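Local structure of putative uncharacterized protein (Chaetomium thermophilum, 5IJP) at residues 20-25 against 141-146. The protein is an SPX-domain protein, Vtc4, that binds inositol hexakisphosphate and probably acts as an inositol polyphosphate sensor in phosphate homeostasis. Residues are numbered along the deposited sequence; the frame is centred on the assembly and turned at random.
With IHP (inositol hexakisphosphate), chain C.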
ATOM      1  N   ILE A  20      -1.912   4.428   7.329  1.00 72.68           N
ATOM      2  CA  ILE A  20      -3.053   4.095   8.197  1.00 72.10           C
ATOM      3  C   ILE A  20      -2.987   4.889   9.495  1.00 76.35           C
ATOM      4  O   ILE A  20      -1.909   5.020  10.080  1.00 76.70           O
ATOM      5  CB  ILE A  20      -3.176   2.578   8.549  1.00 74.62           C
ATOM      6  CG1 ILE A  20      -2.289   1.667   7.678  1.00 74.67           C
ATOM      7  CG2 ILE A  20      -4.624   2.120   8.534  1.00 74.74           C
ATOM      8  CD1 ILE A  20      -0.983   1.267   8.355  1.00 83.61           C
ATOM      9  N   ASP A  21      -4.143   5.377   9.967  1.00 72.70           N
ATOM     10  CA  ASP A  21      -4.229   6.076  11.245  1.00 73.67           C
ATOM     11  C   ASP A  21      -4.498   4.992  12.297  1.00 76.90           C
ATOM     12  O   ASP A  21      -5.581   4.930  12.885  1.00 76.61           O
ATOM     13  CB  ASP A  21      -5.325   7.164  11.217  1.00 76.24           C
ATOM     14  CG  ASP A  21      -5.326   8.128  12.393  1.00 87.39           C
ATOM     15  OD1 ASP A  21      -4.278   8.250  13.069  1.00 88.34           O
ATOM     16  OD2 ASP A  21      -6.361   8.791  12.613  1.00 94.66           O
ATOM     17  N   TYR A  22      -3.502   4.099  12.475  1.00 73.03           N
ATOM     18  CA  TYR A  22      -3.517   2.951  13.382  1.00 72.82           C
ATOM     19  C   TYR A  22      -3.784   3.363  14.825  1.00 77.43           C
ATOM     20  O   TYR A  22      -4.603   2.730  15.489  1.00 76.78           O
ATOM     21  CB  TYR A  22      -2.204   2.157  13.263  1.00 74.37           C
ATOM     22  CG  TYR A  22      -2.278   0.754  13.825  1.00 76.29           C
ATOM     23  CD1 TYR A  22      -2.744  -0.305  13.050  1.00 77.22           C
ATOM     24  CD2 TYR A  22      -1.848   0.476  15.119  1.00 78.54           C
ATOM     25  CE1 TYR A  22      -2.806  -1.601  13.558  1.00 78.53           C
ATOM     26  CE2 TYR A  22      -1.905  -0.816  15.638  1.00 79.87           C
ATOM     27  CZ  TYR A  22      -2.383  -1.853  14.853  1.00 86.41           C
ATOM     28  OH  TYR A  22      -2.441  -3.127  15.359  1.00 88.20           O
ATOM     29  N   ASP A  23      -3.118   4.436  15.294  1.00 75.16           N
ATOM     30  CA  ASP A  23      -3.283   4.977  16.645  1.00 76.53           C
ATOM     31  C   ASP A  23      -4.647   5.653  16.807  1.00 80.04           C
ATOM     32  O   ASP A  23      -5.231   5.596  17.891  1.00 80.47           O
ATOM     33  CB  ASP A  23      -2.138   5.948  16.986  1.00 80.26           C
ATOM     34  CG  ASP A  23      -0.760   5.313  17.109  1.00 90.73           C
ATOM     35  OD1 ASP A  23      -0.612   4.124  16.744  1.00 89.81           O
ATOM     36  OD2 ASP A  23       0.174   6.011  17.559  1.00 99.19           O
ATOM     37  N   GLY A  24      -5.139   6.262  15.726  1.00 75.52           N
ATOM     38  CA  GLY A  24      -6.436   6.927  15.676  1.00 75.38           C
ATOM     39  C   GLY A  24      -7.595   5.951  15.737  1.00 77.62           C
ATOM     40  O   GLY A  24      -8.577   6.199  16.441  1.00 77.85           O
ATOM     41  N   LEU A  25      -7.478   4.826  15.001  1.00 72.39           N
ATOM     42  CA  LEU A  25      -8.483   3.758  14.961  1.00 71.09           C
ATOM     43  C   LEU A  25      -8.484   2.951  16.264  1.00 75.30           C
ATOM     44  O   LEU A  25      -9.544   2.487  16.689  1.00 74.78           O
ATOM     45  CB  LEU A  25      -8.264   2.832  13.749  1.00 69.68           C
ATOM     46  CG  LEU A  25      -8.617   3.403  12.371  1.00 73.76           C
ATOM     47  CD1 LEU A  25      -7.753   2.789  11.292  1.00 72.98           C
ATOM     48  CD2 LEU A  25     -10.091   3.205  12.042  1.00 76.11           C
ATOM     49  N   PHE A 141      -4.363  -2.634   8.386  1.00 68.37           N
ATOM     50  CA  PHE A 141      -5.804  -2.888   8.374  1.00 68.04           C
ATOM     51  C   PHE A 141      -6.117  -4.275   8.933  1.00 72.93           C
ATOM     52  O   PHE A 141      -7.056  -4.410   9.712  1.00 72.82           O
ATOM     53  CB  PHE A 141      -6.400  -2.710   6.969  1.00 69.27           C
ATOM     54  CG  PHE A 141      -6.442  -1.283   6.478  1.00 70.51           C
ATOM     55  CD1 PHE A 141      -7.433  -0.409   6.910  1.00 73.69           C
ATOM     56  CD2 PHE A 141      -5.511  -0.821   5.557  1.00 72.51           C
ATOM     57  CE1 PHE A 141      -7.472   0.910   6.451  1.00 74.76           C
ATOM     58  CE2 PHE A 141      -5.548   0.498   5.101  1.00 75.36           C
ATOM     59  CZ  PHE A 141      -6.529   1.355   5.550  1.00 73.76           C
ATOM     60  N   TYR A 142      -5.300  -5.287   8.573  1.00 70.25           N
ATOM     61  CA  TYR A 142      -5.427  -6.677   9.025  1.00 71.23           C
ATOM     62  C   TYR A 142      -5.329  -6.782  10.554  1.00 75.62           C
ATOM     63  O   TYR A 142      -6.106  -7.517  11.166  1.00 75.83           O
ATOM     64  CB  TYR A 142      -4.341  -7.546   8.369  1.00 73.37           C
ATOM     65  CG  TYR A 142      -4.774  -8.964   8.076  1.00 76.46           C
ATOM     66  CD1 TYR A 142      -5.269  -9.318   6.825  1.00 78.43           C
ATOM     67  CD2 TYR A 142      -4.664  -9.960   9.042  1.00 78.79           C
ATOM     68  CE1 TYR A 142      -5.662 -10.627   6.546  1.00 80.88           C
ATOM     69  CE2 TYR A 142      -5.059 -11.270   8.777  1.00 81.12           C
ATOM     70  CZ  TYR A 142      -5.556 -11.601   7.527  1.00 88.78           C
ATOM     71  OH  TYR A 142      -5.943 -12.893   7.262  1.00 91.61           O
ATOM     72  N   LYS A 143      -4.387  -6.029  11.161  1.00 72.13           N
ATOM     73  CA  LYS A 143      -4.160  -6.008  12.606  1.00 72.86           C
ATOM     74  C   LYS A 143      -5.246  -5.252  13.367  1.00 75.84           C
ATOM     75  O   LYS A 143      -5.663  -5.719  14.428  1.00 76.15           O
ATOM     76  CB  LYS A 143      -2.773  -5.436  12.934  1.00 76.13           C
ATOM     77  CG  LYS A 143      -1.869  -6.406  13.681  1.00 93.30           C
ATOM     78  CD  LYS A 143      -0.768  -6.960  12.787  1.00104.18           C
ATOM     79  CE  LYS A 143       0.170  -7.866  13.544  1.00117.24           C
ATOM     80  NZ  LYS A 143       1.296  -8.326  12.691  1.00127.08           N
ATOM     81  N   ILE A 144      -5.697  -4.090  12.841  1.00 71.16           N
ATOM     82  CA  ILE A 144      -6.723  -3.263  13.488  1.00 70.76           C
ATOM     83  C   ILE A 144      -8.121  -3.923  13.410  1.00 74.25           C
ATOM     84  O   ILE A 144      -8.909  -3.756  14.344  1.00 74.22           O
ATOM     85  CB  ILE A 144      -6.701  -1.782  12.994  1.00 73.26           C
ATOM     86  CG1 ILE A 144      -7.289  -0.816  14.045  1.00 74.25           C
ATOM     87  CG2 ILE A 144      -7.341  -1.580  11.618  1.00 72.92           C
ATOM     88  CD1 ILE A 144      -6.277  -0.256  15.042  1.00 82.79           C
ATOM     89  N   ILE A 145      -8.410  -4.688  12.328  1.00 70.24           N
ATOM     90  CA  ILE A 145      -9.682  -5.403  12.158  1.00 70.16           C
ATOM     91  C   ILE A 145      -9.758  -6.568  13.162  1.00 75.22           C
ATOM     92  O   ILE A 145     -10.804  -6.757  13.787  1.00 75.27           O
ATOM     93  CB  ILE A 145      -9.946  -5.802  10.672  1.00 72.90           C
ATOM     94  CG1 ILE A 145     -10.391  -4.564   9.860  1.00 72.52           C
ATOM     95  CG2 ILE A 145     -10.984  -6.936  10.539  1.00 74.43           C
ATOM     96  CD1 ILE A 145     -10.061  -4.585   8.363  1.00 79.15           C
ATOM     97  N   LYS A 146      -8.636  -7.298  13.361  1.00 72.49           N
ATOM     98  CA  LYS A 146      -8.561  -8.397  14.329  1.00 73.80           C
ATOM     99  C   LYS A 146      -8.609  -7.855  15.766  1.00 78.29           C
ATOM    100  O   LYS A 146      -9.137  -8.531  16.651  1.00 79.03           O
ATOM    101  CB  LYS A 146      -7.313  -9.263  14.112  1.00 77.35           C
ATOM    102  CG  LYS A 146      -7.539 -10.719  14.502  1.00 93.38           C
ATOM    103  CD  LYS A 146      -6.259 -11.420  14.918  1.00105.22           C
ATOM    104  CE  LYS A 146      -6.545 -12.813  15.420  1.00118.65           C
ATOM    105  NZ  LYS A 146      -5.363 -13.416  16.085  1.00130.48           N
TER
HETATM  106  C1  IHP C 302      -1.722  -3.236  22.499  1.00210.25           C
HETATM  107  C2  IHP C 302      -0.468  -3.896  21.943  1.00210.68           C
HETATM  108  C3  IHP C 302       0.392  -2.915  21.158  1.00210.14           C
HETATM  109  C4  IHP C 302       0.708  -1.669  21.975  1.00211.99           C
HETATM  110  C5  IHP C 302      -0.550  -1.011  22.523  1.00211.68           C
HETATM  111  C6  IHP C 302      -1.387  -2.001  23.322  1.00212.08           C
HETATM  112  O11 IHP C 302      -2.381  -4.188  23.361  1.00211.18           O
HETATM  113  P1  IHP C 302      -3.956  -4.570  23.497  1.00209.93           P
HETATM  114  O21 IHP C 302      -4.112  -5.842  24.263  1.00211.58           O
HETATM  115  O31 IHP C 302      -4.617  -3.376  24.191  1.00209.90           O
HETATM  116  O41 IHP C 302      -4.505  -4.665  22.070  1.00207.42           O
HETATM  117  O12 IHP C 302      -0.872  -4.959  21.054  1.00209.05           O
HETATM  118  P2  IHP C 302      -0.502  -6.546  21.197  1.00210.43           P
HETATM  119  O22 IHP C 302      -1.653  -7.173  21.987  1.00210.62           O
HETATM  120  O32 IHP C 302       0.826  -6.741  21.858  1.00213.25           O
HETATM  121  O42 IHP C 302      -0.542  -7.113  19.775  1.00208.75           O
HETATM  122  O13 IHP C 302      -0.308  -2.530  19.955  1.00206.97           O
HETATM  123  P3  IHP C 302       0.008  -2.871  18.411  1.00204.90           P
HETATM  124  O23 IHP C 302       0.521  -1.656  17.723  1.00204.20           O
HETATM  125  O33 IHP C 302       1.006  -4.033  18.385  1.00206.33           O
HETATM  126  O43 IHP C 302      -1.308  -3.374  17.824  1.00202.98           O
HETATM  127  O14 IHP C 302       1.383  -0.722  21.120  1.00211.38           O
HETATM  128  P4  IHP C 302       3.019  -0.502  21.006  1.00213.25           P
HETATM  129  O24 IHP C 302       3.298  -0.218  19.528  1.00211.18           O
HETATM  130  O34 IHP C 302       3.451   0.614  21.898  1.00215.47           O
HETATM  131  O44 IHP C 302       3.689  -1.836  21.362  1.00214.93           O
HETATM  132  O15 IHP C 302      -0.148   0.056  23.409  1.00213.98           O
HETATM  133  P5  IHP C 302      -0.298   1.645  23.313  1.00214.23           P
HETATM  134  O25 IHP C 302      -1.527   1.933  22.441  1.00211.53           O
HETATM  135  O35 IHP C 302       0.943   2.144  22.566  1.00214.85           O
HETATM  136  O45 IHP C 302      -0.416   2.229  24.683  1.00216.64           O
HETATM  137  O16 IHP C 302      -2.627  -1.354  23.680  1.00211.67           O
HETATM  138  P6  IHP C 302      -3.090  -0.430  24.900  1.00213.59           P
HETATM  139  O26 IHP C 302      -1.856  -0.195  25.786  1.00216.58           O
HETATM  140  O36 IHP C 302      -4.215  -1.078  25.638  1.00213.68           O
HETATM  141  O46 IHP C 302      -3.488   0.912  24.280  1.00212.57           O
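In the inositol hexakisphosphate pocket of the SPX domain, the Tyr22 ring lies against Ile144 and turns its hydroxyl to the ligand. Ile144 CD1 sits over one face, 4.0 Å from the ring centroid of Tyr22 and 11° off its normal. Tyr22 CG is anti to the backbone N (chi1 -162°), which lays the ring alongside Ile144 and brings its OH end to Lys143, whose CB meets the ring edge 3.4 Å from Tyr22 OH. Tyr22 OH donates a hydrogen bond of 2.7 Å to IHP O43, which lies in the ring plane; Lys147, Lys26 and Lys30 also bind the ligand. A phenylalanine in place of Tyr22 would probably leave IHP O43 without this donor. The contact joins the start of helix 22-30, with Asp21 at the N-cap position, to the end part of helix 110-151 in the helical bundle. Leu25 CB rests 3.8 Å from Ile144 CG1, and Ile144 CD1 also reaches Tyr22 O at 3.5 Å. Ile20 CG2 stands over the Phe141 ring, offset to its rim and 3.6 Å from Phe141 CZ, in a CH-pi contact. Helix 52-97 backs this apolar layer, with Leu62 on Ile144, Phe58 on Leu25 and Leu66 on Phe141.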